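Local structure of transcriptional regulator ComR (Streptococcus vestibularis F0396, 6HU8) at residues A[33-38]-A[144-149]; A[23-28]-A[52-57]; A[253-258]-A[269-274]. The protein probably binds DNA through its helix-turn-helix domain and, as an RNPP-family competence regulator, responds to a signalling peptide through its TPR domain. All blocks are in the same frame, centred on the assembly; numbering follows the deposited sequence.

Contact 1: A[33-38]-A[144-149]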
loop_
_atom_site.group_PDB
_atom_site.type_symbol
_atom_site.label_atom_id
_atom_site.label_comp_id
_atom_site.label_asym_id
_atom_site.label_seq_id
_atom_site.Cartn_x
_atom_site.Cartn_y
_atom_site.Cartn_z
ATOM N N THR A 33 -5.623 15.831 9.420
ATOM C CA THR A 33 -6.609 16.603 8.663
ATOM C C THR A 33 -7.806 16.906 9.542
ATOM O O THR A 33 -8.004 16.288 10.594
ATOM C CB THR A 33 -7.090 15.869 7.398
ATOM O OG1 THR A 33 -7.868 14.722 7.773
ATOM C CG2 THR A 33 -5.895 15.418 6.539
ATOM N N VAL A 34 -8.626 17.848 9.103
ATOM C CA VAL A 34 -9.790 18.209 9.873
ATOM C C VAL A 34 -10.718 17.006 10.058
ATOM O O VAL A 34 -11.237 16.788 11.151
ATOM C CB VAL A 34 -10.531 19.399 9.198
ATOM C CG1 VAL A 34 -11.920 19.557 9.760
ATOM C CG2 VAL A 34 -9.695 20.675 9.387
ATOM N N ARG A 35 -10.921 16.211 9.005
ATOM C CA ARG A 35 -11.881 15.116 9.126
ATOM C C ARG A 35 -11.314 13.992 10.004
ATOM O O ARG A 35 -12.061 13.334 10.726
ATOM C CB ARG A 35 -12.269 14.573 7.753
ATOM C CG ARG A 35 -13.144 15.531 6.948
ATOM C CD ARG A 35 -13.580 14.900 5.630
ATOM N NE ARG A 35 -12.456 14.765 4.712
ATOM C CZ ARG A 35 -12.534 14.250 3.487
ATOM N NH1 ARG A 35 -13.696 13.818 3.003
ATOM N NH2 ARG A 35 -11.443 14.171 2.743
ATOM N N GLN A 36 -10.000 13.793 9.938
ATOM C CA GLN A 36 -9.309 12.876 10.857
ATOM C C GLN A 36 -9.517 13.310 12.307
ATOM O O GLN A 36 -9.860 12.502 13.162
ATOM C CB GLN A 36 -7.813 12.814 10.530
ATOM C CG GLN A 36 -7.462 11.927 9.325
ATOM C CD GLN A 36 -6.063 12.158 8.841
ATOM O OE1 GLN A 36 -5.328 12.963 9.414
ATOM N NE2 GLN A 36 -5.673 11.462 7.779
ATOM N N LEU A 37 -9.311 14.596 12.585
ATOM C CA LEU A 37 -9.548 15.131 13.937
ATOM C C LEU A 37 -11.005 14.956 14.367
ATOM O O LEU A 37 -11.273 14.487 15.465
ATOM C CB LEU A 37 -9.144 16.614 14.022
ATOM C CG LEU A 37 -9.388 17.297 15.389
ATOM C CD1 LEU A 37 -8.685 16.552 16.532
ATOM C CD2 LEU A 37 -8.916 18.741 15.354
ATOM N N ILE A 38 -11.956 15.338 13.516
ATOM C CA ILE A 38 -13.369 15.136 13.857
ATOM C C ILE A 38 -13.748 13.686 14.241
ATOM O O ILE A 38 -14.506 13.478 15.183
ATOM C CB ILE A 38 -14.272 15.604 12.697
ATOM C CG1 ILE A 38 -14.218 17.131 12.611
ATOM C CG2 ILE A 38 -15.716 15.214 12.941
ATOM C CD1 ILE A 38 -14.875 17.693 11.351
ATOM N N ILE A 144 -11.606 7.975 4.297
ATOM C CA ILE A 144 -10.395 7.797 5.090
ATOM C C ILE A 144 -9.163 7.703 4.185
ATOM O O ILE A 144 -8.149 8.375 4.416
ATOM C CB ILE A 144 -10.515 6.536 5.998
ATOM C CG1 ILE A 144 -11.498 6.810 7.138
ATOM C CG2 ILE A 144 -9.136 6.090 6.539
ATOM C CD1 ILE A 144 -12.191 5.577 7.685
ATOM N N TYR A 145 -9.256 6.898 3.133
ATOM C CA TYR A 145 -8.152 6.776 2.198
ATOM C C TYR A 145 -7.800 8.149 1.637
ATOM O O TYR A 145 -6.624 8.472 1.464
ATOM C CB TYR A 145 -8.504 5.802 1.060
ATOM C CG TYR A 145 -7.807 6.114 -0.236
ATOM C CD1 TYR A 145 -6.514 5.634 -0.498
ATOM C CD2 TYR A 145 -8.446 6.864 -1.218
ATOM C CE1 TYR A 145 -5.878 5.924 -1.701
ATOM C CE2 TYR A 145 -7.824 7.162 -2.407
ATOM C CZ TYR A 145 -6.555 6.697 -2.650
ATOM O OH TYR A 145 -5.978 7.018 -3.855
ATOM N N GLU A 146 -8.817 8.962 1.381
ATOM C CA GLU A 146 -8.584 10.247 0.714
ATOM C C GLU A 146 -7.607 11.120 1.504
ATOM O O GLU A 146 -6.656 11.648 0.937
ATOM C CB GLU A 146 -9.894 11.004 0.484
ATOM C CG GLU A 146 -9.690 12.249 -0.357
ATOM C CD GLU A 146 -10.992 12.979 -0.704
ATOM O OE1 GLU A 146 -11.626 13.537 0.212
ATOM O OE2 GLU A 146 -11.376 12.995 -1.896
ATOM N N ASP A 147 -7.813 11.258 2.812
ATOM C CA ASP A 147 -6.942 12.152 3.568
ATOM C C ASP A 147 -5.569 11.529 3.816
ATOM O O ASP A 147 -4.551 12.223 3.749
ATOM C CB ASP A 147 -7.611 12.583 4.885
ATOM C CG ASP A 147 -8.670 13.667 4.666
ATOM O OD1 ASP A 147 -8.785 14.151 3.513
ATOM O OD2 ASP A 147 -9.363 14.051 5.633
ATOM N N LEU A 148 -5.518 10.226 4.079
ATOM C CA LEU A 148 -4.212 9.561 4.224
ATOM C C LEU A 148 -3.394 9.635 2.919
ATOM O O LEU A 148 -2.180 9.826 2.965
ATOM C CB LEU A 148 -4.391 8.105 4.680
ATOM C CG LEU A 148 -4.893 8.030 6.129
ATOM C CD1 LEU A 148 -5.354 6.626 6.519
ATOM C CD2 LEU A 148 -3.808 8.498 7.090
ATOM N N PHE A 149 -4.048 9.525 1.760
ATOM C CA PHE A 149 -3.328 9.665 0.495
ATOM C C PHE A 149 -2.829 11.093 0.278
ATOM O O PHE A 149 -1.717 11.270 -0.215
ATOM C CB PHE A 149 -4.190 9.246 -0.699
ATOM C CG PHE A 149 -3.449 9.276 -2.014
ATOM C CD1 PHE A 149 -2.243 8.593 -2.161
ATOM C CD2 PHE A 149 -3.958 9.977 -3.102
ATOM C CE1 PHE A 149 -1.543 8.623 -3.370
ATOM C CE2 PHE A 149 -3.278 10.013 -4.316
ATOM C CZ PHE A 149 -2.068 9.337 -4.456
HETATM O O HOH W 1 -7.726 9.654 6.962
#
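The seam between the helix-turn-helix region and the TPR region is closed here by a polar clasp, in which T33, R35 and Q36 meet E146, D147 and L148. D147 is the centre of it. T33 OG1 donates to D147 OD2 at 2.7 Å, reaching that oxygen from 47° above the carboxylate plane. R35 NH2 bonds D147 OD1 at 2.8 Å, and R35 NE adds a weak bond of 3.3 Å to D147 OD2, so both carboxylate oxygens are engaged. The same R35 NH2 also reaches E146 OE1 at 2.6 Å, nearly straight at 166° and on the anti lone pair, making a salt-bridge network. Such pairing would favour the charged form of D147. T33 OG1 is placed by chi1 of 68°, between the backbone N and the carbonyl carbon, and there it also accepts from Q36 N at 3.2 Å. T33 N in turn donates to Q36 OE1 at 2.9 Å, completing a capping box. Q36 NE2 lies 3.6 Å from L148 CD2, and one water links this nitrogen to I144 O; Q36 OE1 is held further by Q151. Helix 34-41 follows helix 22-26 as the second helix of a Cro/C1-type helix-turn-helix, normally the DNA-reading one; its capped start, docked on the TPR helix 139-152, is consistent with a sequestered apo form.

Contact 2: A[23-28]-A[52-57]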
loop_
_atom_site.group_PDB
_atom_site.type_symbol
_atom_site.label_atom_id
_atom_site.label_comp_id
_atom_site.label_asym_id
_atom_site.label_seq_id
_atom_site.Cartn_x
_atom_site.Cartn_y
_atom_site.Cartn_z
ATOM N N GLU A 23 -9.311 23.817 12.206
ATOM C CA GLU A 23 -8.411 24.176 11.109
ATOM C C GLU A 23 -7.083 24.701 11.665
ATOM O O GLU A 23 -6.023 24.416 11.104
ATOM C CB GLU A 23 -9.045 25.226 10.164
ATOM C CG GLU A 23 -10.051 24.647 9.167
ATOM C CD GLU A 23 -11.375 24.253 9.806
ATOM O OE1 GLU A 23 -11.660 24.746 10.919
ATOM O OE2 GLU A 23 -12.137 23.453 9.194
ATOM N N VAL A 24 -7.142 25.469 12.753
ATOM C CA VAL A 24 -5.912 25.983 13.377
ATOM C C VAL A 24 -5.059 24.826 13.909
ATOM O O VAL A 24 -3.852 24.759 13.660
ATOM C CB VAL A 24 -6.214 26.970 14.512
ATOM C CG1 VAL A 24 -4.956 27.244 15.360
ATOM C CG2 VAL A 24 -6.774 28.289 13.941
ATOM N N LEU A 25 -5.684 23.902 14.624
ATOM C CA LEU A 25 -4.925 22.760 15.153
ATOM C C LEU A 25 -4.263 21.992 13.996
ATOM O O LEU A 25 -3.068 21.653 14.052
ATOM C CB LEU A 25 -5.833 21.846 15.988
ATOM C CG LEU A 25 -5.078 20.844 16.891
ATOM C CD1 LEU A 25 -5.882 20.534 18.155
ATOM C CD2 LEU A 25 -4.749 19.567 16.155
ATOM N N CYS A 26 -5.010 21.758 12.915
ATOM C CA CYS A 26 -4.517 20.878 11.864
ATOM C C CYS A 26 -3.508 21.525 10.912
ATOM O O CYS A 26 -2.868 20.820 10.119
ATOM C CB CYS A 26 -5.687 20.312 11.058
ATOM S SG CYS A 26 -6.711 19.161 12.025
ATOM N N LEU A 27 -3.349 22.843 11.002
ATOM C CA LEU A 27 -2.413 23.587 10.138
ATOM C C LEU A 27 -2.581 23.183 8.679
ATOM O O LEU A 27 -3.697 23.247 8.165
ATOM C CB LEU A 27 -0.963 23.389 10.601
ATOM C CG LEU A 27 -0.728 23.923 12.030
ATOM C CD1 LEU A 27 0.686 23.585 12.535
ATOM C CD2 LEU A 27 -0.986 25.420 12.138
ATOM N N ASP A 28 -1.502 22.745 8.018
ATOM C CA ASP A 28 -1.569 22.466 6.582
ATOM C C ASP A 28 -2.103 21.073 6.265
ATOM O O ASP A 28 -2.092 20.668 5.113
ATOM C CB ASP A 28 -0.195 22.629 5.916
ATOM C CG ASP A 28 0.860 21.642 6.460
ATOM O OD1 ASP A 28 0.527 20.718 7.246
ATOM O OD2 ASP A 28 2.041 21.799 6.094
ATOM N N LEU A 52 -1.521 11.304 17.543
ATOM C CA LEU A 52 -1.631 11.806 18.911
ATOM C C LEU A 52 -0.409 12.665 19.280
ATOM O O LEU A 52 -0.535 13.686 19.958
ATOM C CB LEU A 52 -1.781 10.657 19.914
ATOM C CG LEU A 52 -2.121 11.114 21.335
ATOM C CD1 LEU A 52 -3.451 11.841 21.414
ATOM C CD2 LEU A 52 -2.131 9.941 22.318
ATOM N N SER A 53 0.770 12.246 18.826
ATOM C CA SER A 53 2.001 13.007 19.049
ATOM C C SER A 53 1.892 14.429 18.466
ATOM O O SER A 53 2.340 15.404 19.068
ATOM C CB SER A 53 3.189 12.265 18.433
ATOM O OG SER A 53 4.378 13.007 18.593
ATOM N N TYR A 54 1.285 14.539 17.289
ATOM C CA TYR A 54 1.113 15.839 16.648
ATOM C C TYR A 54 0.129 16.696 17.448
ATOM O O TYR A 54 0.389 17.875 17.730
ATOM C CB TYR A 54 0.640 15.659 15.193
ATOM C CG TYR A 54 0.202 16.966 14.538
ATOM C CD1 TYR A 54 1.140 17.834 13.993
ATOM C CD2 TYR A 54 -1.138 17.333 14.494
ATOM C CE1 TYR A 54 0.755 19.040 13.413
ATOM C CE2 TYR A 54 -1.548 18.566 13.903
ATOM C CZ TYR A 54 -0.580 19.395 13.386
ATOM O OH TYR A 54 -0.921 20.571 12.805
ATOM N N ILE A 55 -1.001 16.091 17.811
ATOM C CA ILE A 55 -2.069 16.780 18.521
ATOM C C ILE A 55 -1.550 17.309 19.848
ATOM O O ILE A 55 -1.835 18.458 20.231
ATOM C CB ILE A 55 -3.292 15.849 18.758
ATOM C CG1 ILE A 55 -4.028 15.595 17.430
ATOM C CG2 ILE A 55 -4.246 16.438 19.796
ATOM C CD1 ILE A 55 -5.127 14.536 17.520
ATOM N N ALA A 56 -0.767 16.484 20.540
ATOM C CA ALA A 56 -0.219 16.903 21.824
ATOM C C ALA A 56 0.769 18.052 21.632
ATOM O O ALA A 56 0.783 18.990 22.422
ATOM C CB ALA A 56 0.438 15.723 22.546
ATOM N N LYS A 57 1.585 17.993 20.582
ATOM C CA LYS A 57 2.490 19.106 20.312
ATOM C C LYS A 57 1.712 20.412 20.058
ATOM O O LYS A 57 2.089 21.465 20.552
ATOM C CB LYS A 57 3.401 18.797 19.126
ATOM C CG LYS A 57 4.530 19.802 18.960
ATOM C CD LYS A 57 5.263 19.633 17.650
ATOM C CE LYS A 57 6.381 20.665 17.510
ATOM N NZ LYS A 57 7.483 20.176 16.622
#
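Y54 overlaps L25 along its ring, with Y54 CE2 4.0 Å from L25 CD2 and the two side chains sliding past each other in opposite directions. Y54 CG stands anti to the backbone N (chi1 170°), and the ring beyond it extends to the end of helix 22-26. There the hydroxyl donates to L25 O at 2.7 Å, the hydrogen bond that joins the two segments. The donor sits in the plane of the carbonyl, with a C=O...donor angle of 148°. A second carbonyl is near, C26 O at 3.3 Å from Y54 OH, approaching the ring obliquely.

L27 bounds the hydroxyl on another flank. It is the first residue to leave helical geometry, with a positive phi of 48°, and L27 CD1 comes within 3.4 Å of Y54 OH at the ring edge, close to the ring plane. The apolar side of the contact continues through L25: its CD2 lies 4.2 Å from I55 CG1. I55 also packs on I11, I40, L32 and L66, so this leucine-isoleucine pair belongs to the small helical core of the Cro/C1-type domain. The nearest backbones, L25 and I55, are 7.4 Å apart between CA atoms, which the side chains bridge.

R58, one residue beyond segment 52-57, donates from NE to the same L25 O and from NH2 to V24 O. Carbonyls at the C-terminal end of a helix tend to carry partial negative charge; here a phenol and an arginine from helix 49-59 supply donors to that end, which suggests that polar bonds within a largely apolar, buried interface hold the end of helix 22-26.

Contact 3: A[253-258]-A[269-274]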
loop_
_atom_site.group_PDB
_atom_site.type_symbol
_atom_site.label_atom_id
_atom_site.label_comp_id
_atom_site.label_asym_id
_atom_site.label_seq_id
_atom_site.Cartn_x
_atom_site.Cartn_y
_atom_site.Cartn_z
ATOM N N GLU A 253 8.733 -6.781 -18.840
ATOM C CA GLU A 253 9.782 -6.251 -19.715
ATOM C C GLU A 253 9.599 -6.748 -21.162
ATOM O O GLU A 253 9.879 -6.022 -22.132
ATOM C CB GLU A 253 11.182 -6.624 -19.203
ATOM C CG GLU A 253 12.280 -5.829 -19.922
ATOM C CD GLU A 253 13.675 -6.072 -19.392
ATOM O OE1 GLU A 253 14.634 -5.644 -20.064
ATOM O OE2 GLU A 253 13.822 -6.672 -18.305
ATOM N N ALA A 254 9.121 -7.981 -21.309
ATOM C CA ALA A 254 8.820 -8.517 -22.627
ATOM C C ALA A 254 7.686 -7.752 -23.315
ATOM O O ALA A 254 7.775 -7.446 -24.512
ATOM C CB ALA A 254 8.472 -10.001 -22.521
ATOM N N LYS A 255 6.633 -7.447 -22.561
ATOM C CA LYS A 255 5.473 -6.736 -23.097
ATOM C C LYS A 255 5.848 -5.316 -23.507
ATOM O O LYS A 255 5.358 -4.798 -24.518
ATOM C CB LYS A 255 4.329 -6.725 -22.070
ATOM C CG LYS A 255 3.429 -7.968 -22.180
ATOM C CD LYS A 255 2.864 -8.391 -20.849
ATOM C CE LYS A 255 1.437 -8.913 -20.984
ATOM N NZ LYS A 255 1.244 -10.010 -21.960
ATOM N N TYR A 256 6.719 -4.694 -22.721
ATOM C CA TYR A 256 7.286 -3.388 -23.061
ATOM C C TYR A 256 8.054 -3.409 -24.400
ATOM O O TYR A 256 7.815 -2.568 -25.293
ATOM C CB TYR A 256 8.204 -2.919 -21.927
ATOM C CG TYR A 256 9.048 -1.725 -22.299
ATOM C CD1 TYR A 256 8.499 -0.445 -22.351
ATOM C CD2 TYR A 256 10.393 -1.877 -22.616
ATOM C CE1 TYR A 256 9.274 0.650 -22.703
ATOM C CE2 TYR A 256 11.168 -0.797 -22.972
ATOM C CZ TYR A 256 10.605 0.461 -23.017
ATOM O OH TYR A 256 11.388 1.529 -23.366
ATOM N N GLU A 257 8.977 -4.363 -24.537
ATOM C CA GLU A 257 9.753 -4.512 -25.772
ATOM C C GLU A 257 8.849 -4.762 -26.979
ATOM O O GLU A 257 9.050 -4.178 -28.047
ATOM C CB GLU A 257 10.783 -5.646 -25.642
ATOM C CG GLU A 257 11.917 -5.335 -24.695
ATOM C CD GLU A 257 12.841 -4.225 -25.200
ATOM O OE1 GLU A 257 13.649 -3.723 -24.381
ATOM O OE2 GLU A 257 12.773 -3.866 -26.405
ATOM N N LEU A 258 7.864 -5.636 -26.806
ATOM C CA LEU A 258 6.857 -5.901 -27.832
ATOM C C LEU A 258 6.056 -4.656 -28.214
ATOM O O LEU A 258 6.027 -4.252 -29.380
ATOM C CB LEU A 258 5.877 -6.957 -27.340
ATOM C CG LEU A 258 5.775 -8.333 -27.966
ATOM C CD1 LEU A 258 4.406 -8.865 -27.601
ATOM C CD2 LEU A 258 5.971 -8.292 -29.471
ATOM N N GLU A 269 13.409 -13.078 -25.818
ATOM C CA GLU A 269 14.466 -13.282 -24.823
ATOM C C GLU A 269 13.949 -13.057 -23.402
ATOM O O GLU A 269 14.242 -13.841 -22.490
ATOM C CB GLU A 269 15.653 -12.350 -25.109
ATOM C CG GLU A 269 16.352 -12.665 -26.448
ATOM C CD GLU A 269 17.439 -11.671 -26.815
ATOM O OE1 GLU A 269 17.558 -10.630 -26.131
ATOM O OE2 GLU A 269 18.168 -11.930 -27.802
ATOM N N ASN A 270 13.166 -11.996 -23.211
ATOM C CA ASN A 270 12.643 -11.670 -21.888
ATOM C C ASN A 270 11.597 -12.683 -21.406
ATOM O O ASN A 270 11.606 -13.062 -20.225
ATOM C CB ASN A 270 12.074 -10.246 -21.882
ATOM C CG ASN A 270 13.172 -9.191 -21.988
ATOM O OD1 ASN A 270 14.276 -9.381 -21.464
ATOM N ND2 ASN A 270 12.881 -8.085 -22.654
ATOM N N TYR A 271 10.736 -13.161 -22.305
ATOM C CA TYR A 271 9.837 -14.264 -21.942
ATOM C C TYR A 271 10.635 -15.519 -21.594
ATOM O O TYR A 271 10.270 -16.250 -20.666
ATOM C CB TYR A 271 8.851 -14.586 -23.065
ATOM C CG TYR A 271 7.524 -13.868 -22.937
ATOM C CD1 TYR A 271 6.667 -14.118 -21.864
ATOM C CD2 TYR A 271 7.121 -12.953 -23.900
ATOM C CE1 TYR A 271 5.450 -13.448 -21.735
ATOM C CE2 TYR A 271 5.903 -12.284 -23.786
ATOM C CZ TYR A 271 5.076 -12.539 -22.708
ATOM O OH TYR A 271 3.869 -11.880 -22.603
ATOM N N ASP A 272 11.718 -15.777 -22.325
ATOM C CA ASP A 272 12.515 -16.975 -22.055
ATOM C C ASP A 272 13.204 -16.900 -20.699
ATOM O O ASP A 272 13.324 -17.921 -20.002
ATOM C CB ASP A 272 13.565 -17.216 -23.152
ATOM C CG ASP A 272 12.984 -17.869 -24.391
ATOM O OD1 ASP A 272 11.812 -18.310 -24.363
ATOM O OD2 ASP A 272 13.722 -17.969 -25.399
ATOM N N LYS A 273 13.674 -15.711 -20.326
ATOM C CA LYS A 273 14.167 -15.486 -18.969
ATOM C C LYS A 273 13.094 -15.779 -17.923
ATOM O O LYS A 273 13.372 -16.418 -16.904
ATOM C CB LYS A 273 14.654 -14.049 -18.798
ATOM C CG LYS A 273 16.021 -13.772 -19.390
ATOM C CD LYS A 273 16.419 -12.310 -19.168
ATOM C CE LYS A 273 17.744 -11.993 -19.864
ATOM N NZ LYS A 273 18.023 -10.534 -19.929
ATOM N N ALA A 274 11.877 -15.276 -18.153
ATOM C CA ALA A 274 10.746 -15.577 -17.277
ATOM C C ALA A 274 10.469 -17.079 -17.152
ATOM O O ALA A 274 10.202 -17.584 -16.055
ATOM C CB ALA A 274 9.469 -14.847 -17.787
HETATM O O HOH W 2 14.517 -5.570 -22.804
#
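A254 CB presses on the face of the Y271 ring, and this is the tight part of the contact. The methyl lies 3.9 Å from the ring centroid and 27° off its normal, a CH-pi approach shifted toward the rim, where A254 CB comes within 3.5 Å of Y271 CD2. Next to it, A254 CB also meets N270 CB at 3.7 Å. The small alanine lets the backbones draw close, with the CA atoms of A254 and N270 5.0 Å apart.

Over these segments the axes approach to 8.7 Å and run 170° to each other, almost exactly antiparallel. Helices 246-261 and 264-279 are consecutive and form a helical hairpin within the TPR domain, the kind of antiparallel pairing from which such superhelical arrays are built.

On another side the packing is looser and polar, bridged by a single water. The side chain of N270 crosses those of E253 and E257 at about a right angle, and N270 ND2 rests 3.6 Å from E253 CG. The water gathers the three polar ends: it donates to E253 OE1 and to E257 OE1, and accepts from N270 ND2 at 3.0 Å. Both water protons are thereby used on carboxylates, so the two acidic groups share a neutral intermediary. The second amide atom, N270 OD1, is buried with no partner in the model. E257 reaches the water through a chain bent at chi2 (-68°), and its other oxygen, OE2, is held by N261.

At the far end of the ring, K255 NZ lies 3.3 Å from Y271 OH, but the stronger partners are acidic residues beyond the hairpin: K255 forms salt bridges with E293 and D297, and Y271 OH hydrogen-bonds D297.

How the contacts relate
From the N terminus, contact 2 opens first at 23-28, contact 1 opens at 33-38, contact 2 closes at 52-57 and contact 1 closes at 144-149, so the two cross. Contact 2 bridges 23 intervening residues and ties helix 22-26 to helix 49-59 inside the helix-turn-helix region; contact 1 spans 105 and ties that region to TPR helix 139-152. They touch where T33 O lies 3.5 Å from C26 SG, their centres about 13 Å apart. Contact 3 follows in series, closing a ten-residue link between neighbouring TPR helices. Its centre is about 41 Å from that of contact 1 and 50 Å from that of contact 2, across the chain's centre.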